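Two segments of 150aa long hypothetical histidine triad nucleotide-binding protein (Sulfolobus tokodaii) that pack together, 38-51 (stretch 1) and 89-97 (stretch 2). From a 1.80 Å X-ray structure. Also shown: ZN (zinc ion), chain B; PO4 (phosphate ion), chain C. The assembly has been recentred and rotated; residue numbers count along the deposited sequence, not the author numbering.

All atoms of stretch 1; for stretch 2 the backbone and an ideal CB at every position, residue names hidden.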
# COMPACT_ATOMS: atom_id res chain seq x y z
N VAL A 38 -9.66 -1.98 -3.64
CA VAL A 38 -10.27 -2.31 -2.36
C VAL A 38 -10.58 -0.98 -1.70
O VAL A 38 -9.71 -0.12 -1.59
CB VAL A 38 -9.32 -3.12 -1.46
CG1 VAL A 38 -10.03 -3.46 -0.15
CG2 VAL A 38 -8.88 -4.39 -2.17
N ILE A 39 -11.82 -0.81 -1.27
CA ILE A 39 -12.21 0.46 -0.68
C ILE A 39 -13.08 0.37 0.56
O ILE A 39 -13.83 -0.59 0.75
CB ILE A 39 -13.03 1.30 -1.68
CG1 ILE A 39 -14.37 0.60 -1.96
CG2 ILE A 39 -12.27 1.47 -2.99
CD1 ILE A 39 -15.35 1.43 -2.77
N PRO A 40 -12.96 1.38 1.43
CA PRO A 40 -13.79 1.41 2.64
C PRO A 40 -15.07 2.00 2.03
O PRO A 40 -14.97 2.80 1.09
CB PRO A 40 -13.09 2.44 3.53
CG PRO A 40 -11.67 2.44 3.04
CD PRO A 40 -11.85 2.34 1.54
N LYS A 41 -16.24 1.62 2.52
CA LYS A 41 -17.46 2.18 1.96
C LYS A 41 -17.60 3.65 2.36
O LYS A 41 -18.10 4.46 1.58
CB LYS A 41 -18.68 1.38 2.41
CG LYS A 41 -18.77 0.02 1.73
CD LYS A 41 -20.04 -0.72 2.09
CE LYS A 41 -20.16 -2.01 1.30
NZ LYS A 41 -21.47 -2.69 1.54
N LYS A 42 -17.16 3.98 3.57
CA LYS A 42 -17.22 5.36 4.03
C LYS A 42 -16.22 6.17 3.22
O LYS A 42 -15.11 5.71 2.93
CB LYS A 42 -16.87 5.45 5.52
CG LYS A 42 -16.87 6.88 6.04
CD LYS A 42 -16.68 6.92 7.55
CE LYS A 42 -16.71 8.35 8.06
NZ LYS A 42 -16.56 8.41 9.54
N HIS A 43 -16.61 7.39 2.85
CA HIS A 43 -15.77 8.26 2.04
C HIS A 43 -14.67 9.01 2.80
O HIS A 43 -14.94 9.76 3.73
CB HIS A 43 -16.66 9.28 1.32
CG HIS A 43 -15.92 10.15 0.35
ND1 HIS A 43 -15.84 9.86 -1.00
CD2 HIS A 43 -15.21 11.29 0.53
CE1 HIS A 43 -15.11 10.79 -1.60
NE2 HIS A 43 -14.72 11.67 -0.69
N PHE A 44 -13.43 8.77 2.39
CA PHE A 44 -12.25 9.43 2.95
C PHE A 44 -11.47 9.89 1.72
O PHE A 44 -11.31 9.13 0.77
CB PHE A 44 -11.39 8.45 3.76
CG PHE A 44 -12.01 8.01 5.05
CD1 PHE A 44 -12.17 8.91 6.11
CD2 PHE A 44 -12.44 6.70 5.22
CE1 PHE A 44 -12.75 8.50 7.31
CE2 PHE A 44 -13.02 6.28 6.41
CZ PHE A 44 -13.17 7.19 7.46
N GLU A 45 -10.99 11.13 1.73
CA GLU A 45 -10.26 11.68 0.59
C GLU A 45 -9.05 10.84 0.18
O GLU A 45 -8.77 10.68 -1.01
CB GLU A 45 -9.80 13.10 0.89
CG GLU A 45 -10.93 14.12 0.95
CD GLU A 45 -11.61 14.30 -0.40
OE1 GLU A 45 -10.92 14.71 -1.36
OE2 GLU A 45 -12.82 14.03 -0.49
N ASN A 46 -8.33 10.34 1.18
CA ASN A 46 -7.14 9.54 0.94
C ASN A 46 -6.78 8.74 2.19
O ASN A 46 -7.50 8.79 3.20
CB ASN A 46 -5.98 10.44 0.54
CG ASN A 46 -5.68 11.50 1.58
OD1 ASN A 46 -5.38 11.18 2.73
ND2 ASN A 46 -5.75 12.77 1.19
N TYR A 47 -5.67 8.02 2.13
CA TYR A 47 -5.20 7.18 3.23
C TYR A 47 -4.99 7.94 4.54
O TYR A 47 -5.30 7.44 5.62
CB TYR A 47 -3.89 6.50 2.80
CG TYR A 47 -3.41 5.39 3.72
CD1 TYR A 47 -2.66 5.67 4.86
CD2 TYR A 47 -3.69 4.06 3.42
CE1 TYR A 47 -2.19 4.65 5.68
CE2 TYR A 47 -3.23 3.03 4.24
CZ TYR A 47 -2.49 3.33 5.37
OH TYR A 47 -2.03 2.31 6.17
N LEU A 48 -4.46 9.16 4.44
CA LEU A 48 -4.17 9.97 5.62
C LEU A 48 -5.39 10.51 6.36
O LEU A 48 -5.30 10.88 7.53
CB LEU A 48 -3.26 11.13 5.23
CG LEU A 48 -1.99 10.73 4.46
CD1 LEU A 48 -1.19 11.97 4.13
CD2 LEU A 48 -1.16 9.75 5.29
N GLU A 49 -6.53 10.54 5.68
CA GLU A 49 -7.76 11.07 6.28
C GLU A 49 -8.61 10.00 6.97
O GLU A 49 -9.57 10.33 7.66
CB GLU A 49 -8.61 11.78 5.22
CG GLU A 49 -7.96 13.01 4.61
CD GLU A 49 -7.65 14.08 5.64
OE1 GLU A 49 -8.50 14.32 6.52
OE2 GLU A 49 -6.56 14.69 5.56
N ALA A 50 -8.25 8.74 6.78
CA ALA A 50 -9.00 7.64 7.38
C ALA A 50 -8.58 7.39 8.83
O ALA A 50 -7.42 7.57 9.18
CB ALA A 50 -8.81 6.37 6.57
N ASP A 51 -9.54 6.99 9.66
CA ASP A 51 -9.26 6.70 11.07
C ASP A 51 -8.50 5.38 11.14
O ASP A 51 -8.51 4.59 10.20
CB ASP A 51 -10.56 6.58 11.87
CG ASP A 51 -11.46 5.48 11.36
OD1 ASP A 51 -12.14 5.68 10.33
OD2 ASP A 51 -11.48 4.39 11.98
N UNK A 89 -0.30 10.81 -8.32
CA UNK A 89 -1.10 10.03 -9.25
C UNK A 89 -2.53 9.75 -8.84
O UNK A 89 -3.22 8.97 -9.51
CB UNK A 89 -0.40 8.69 -9.50
N UNK A 90 -3.00 10.35 -7.76
CA UNK A 90 -4.38 10.11 -7.34
C UNK A 90 -5.34 10.90 -8.22
O UNK A 90 -5.13 12.09 -8.48
CB UNK A 90 -4.57 10.49 -5.87
N UNK A 91 -6.39 10.24 -8.70
CA UNK A 91 -7.40 10.87 -9.55
C UNK A 91 -8.81 10.64 -9.01
O UNK A 91 -9.73 11.38 -9.35
CB UNK A 91 -7.30 10.34 -10.98
N UNK A 92 -8.99 9.60 -8.21
CA UNK A 92 -10.29 9.34 -7.59
C UNK A 92 -10.06 9.60 -6.11
O UNK A 92 -9.32 8.88 -5.44
CB UNK A 92 -10.81 7.93 -7.86
N UNK A 93 -10.70 10.65 -5.60
CA UNK A 93 -10.50 11.03 -4.22
C UNK A 93 -11.41 10.38 -3.19
O UNK A 93 -12.13 11.04 -2.44
CB UNK A 93 -10.66 12.55 -4.11
N UNK A 94 -11.34 9.05 -3.18
CA UNK A 94 -12.05 8.18 -2.27
C UNK A 94 -10.99 7.10 -2.05
O UNK A 94 -10.63 6.40 -2.99
CB UNK A 94 -13.38 7.66 -2.81
N UNK A 95 -10.50 7.00 -0.82
CA UNK A 95 -9.45 6.04 -0.48
C UNK A 95 -9.65 4.66 -1.08
O UNK A 95 -10.67 4.01 -0.86
CB UNK A 95 -9.35 5.91 1.04
N UNK A 96 -8.67 4.22 -1.86
CA UNK A 96 -8.72 2.90 -2.46
C UNK A 96 -7.32 2.36 -2.63
O UNK A 96 -6.37 3.11 -2.88
CB UNK A 96 -9.45 2.94 -3.80
N UNK A 97 -7.20 1.05 -2.47
CA UNK A 97 -5.93 0.36 -2.61
C UNK A 97 -5.97 -0.45 -3.90
O UNK A 97 -6.92 -1.21 -4.12
CB UNK A 97 -5.65 -0.53 -1.40
ZN ZN B . -16.61 8.39 -2.10
P PO4 C . -5.82 6.54 -8.33
O1 PO4 C . -6.70 5.42 -8.73
O2 PO4 C . -4.86 6.07 -7.30
O3 PO4 C . -5.08 7.03 -9.53
O4 PO4 C . -6.65 7.64 -7.77

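Position 89 has a positive phi of 96°, which by itself favours glycine, and no atom of stretch 1 lies near its ideal CB. It is Gly89.

Position 90 points its CB toward stretch 1 but lies too far off for a short side chain to touch it. The backbone O of Glu45 offers an acceptor, so a long side chain with a donor would suit. It is Gln90. Its extended chain brings NE2 to 3.0 Å from Glu45 O, a hydrogen bond. A water joins Gln90 OE1 to Asn46 ND2.

Positions 91 and 92 reach nothing of stretch 1, so many side chains would do. They are Val91 and Ile92. Each backbone N donates a hydrogen bond to PO4 O4, at 2.8 Å from Val91 N and 3.1 Å from Ile92 N.

Position 93 points sideways, with its ideal CB 3.5 Å from Glu45 OE1. Polar, basic or large side chains leading away from the carboxylate could all fit. It is Phe93, whose ring leads away from stretch 1.

Position 94 points away from stretch 1 overall, yet its ideal CB is 3.8 Å from His43 ND1. The zinc lies 2.0 Å from that same His43 ND1. A metal ligand is suggested: histidine, cysteine or an acid. Histidine can also donate to Pro40 O. It is His94. Its ND1 binds zinc at 2.1 Å, and its NE2 donates to Pro40 O at 2.8 Å. The two ND1 atoms of His43 and His94 are 3.2 Å apart because they share the zinc.

Position 95 points toward stretch 1, into a pocket lined by Pro40, Phe44, Tyr47 and Ala50. A branched or medium-sized apolar side chain would suit, such as leucine, isoleucine or methionine. It is Leu95. Its CD2 lies 3.7 Å from Ala50 CB, and its CD1 lies 3.9 Å from Tyr47 CB. Its backbone N donates to Phe44 O at 2.8 Å.

Position 96 points its CB sideways, with the ideal CB 3.3 Å from Ile39 CG2, which is tight. The phosphate lies on the other side, away from Ile39, so a side chain with a donor turned that way would suit. It is His96. Its NE2 donates to PO4 O1 at 2.5 Å, and its ND1 donates to His94 O at 2.7 Å.

Position 97 pairs with Val38 in an antiparallel bridge and shares its sheet face, so a beta-branched apolar residue fits well. It is Val97, with its CB 4.4 Å from Val38 CB. Val38 N to Val97 O and Val97 N to Val38 O, both 2.9 Å, are hydrogen bonds.

Stretch 2 89-97: GQVIFHLHV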
# COMPACT_ATOMS: atom_id res chain seq x y z
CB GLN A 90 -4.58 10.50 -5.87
CG GLN A 90 -6.02 10.31 -5.41
CD GLN A 90 -6.21 10.53 -3.92
OE1 GLN A 90 -5.58 11.40 -3.31
NE2 GLN A 90 -7.10 9.74 -3.32
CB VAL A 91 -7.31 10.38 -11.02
CG1 VAL A 91 -5.96 10.74 -11.60
CG2 VAL A 91 -7.56 8.88 -11.10
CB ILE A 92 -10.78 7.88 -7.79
CG1 ILE A 92 -10.91 7.56 -9.28
CG2 ILE A 92 -12.13 7.70 -7.11
CD1 ILE A 92 -11.40 6.15 -9.57
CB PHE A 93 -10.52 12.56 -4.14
CG PHE A 93 -9.42 13.18 -4.95
CD1 PHE A 93 -8.13 13.29 -4.44
CD2 PHE A 93 -9.64 13.55 -6.28
CE1 PHE A 93 -7.08 13.73 -5.22
CE2 PHE A 93 -8.59 14.00 -7.08
CZ PHE A 93 -7.31 14.09 -6.55
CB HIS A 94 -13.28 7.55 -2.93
CG HIS A 94 -14.02 6.59 -2.06
ND1 HIS A 94 -15.33 6.80 -1.65
CD2 HIS A 94 -13.65 5.41 -1.50
CE1 HIS A 94 -15.72 5.79 -0.89
NE2 HIS A 94 -14.72 4.93 -0.78
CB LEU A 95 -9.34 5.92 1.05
CG LEU A 95 -8.46 4.81 1.64
CD1 LEU A 95 -7.05 4.87 1.08
CD2 LEU A 95 -8.45 4.97 3.15
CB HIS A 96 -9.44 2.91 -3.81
CG HIS A 96 -8.83 3.83 -4.83
ND1 HIS A 96 -8.87 5.20 -4.71
CD2 HIS A 96 -8.24 3.57 -6.01
CE1 HIS A 96 -8.32 5.75 -5.78
NE2 HIS A 96 -7.93 4.78 -6.59
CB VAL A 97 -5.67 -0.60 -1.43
CG1 VAL A 97 -4.40 -1.41 -1.67
CG2 VAL A 97 -5.55 0.20 -0.14
O HOH W 1 -5.98 13.47 -1.60
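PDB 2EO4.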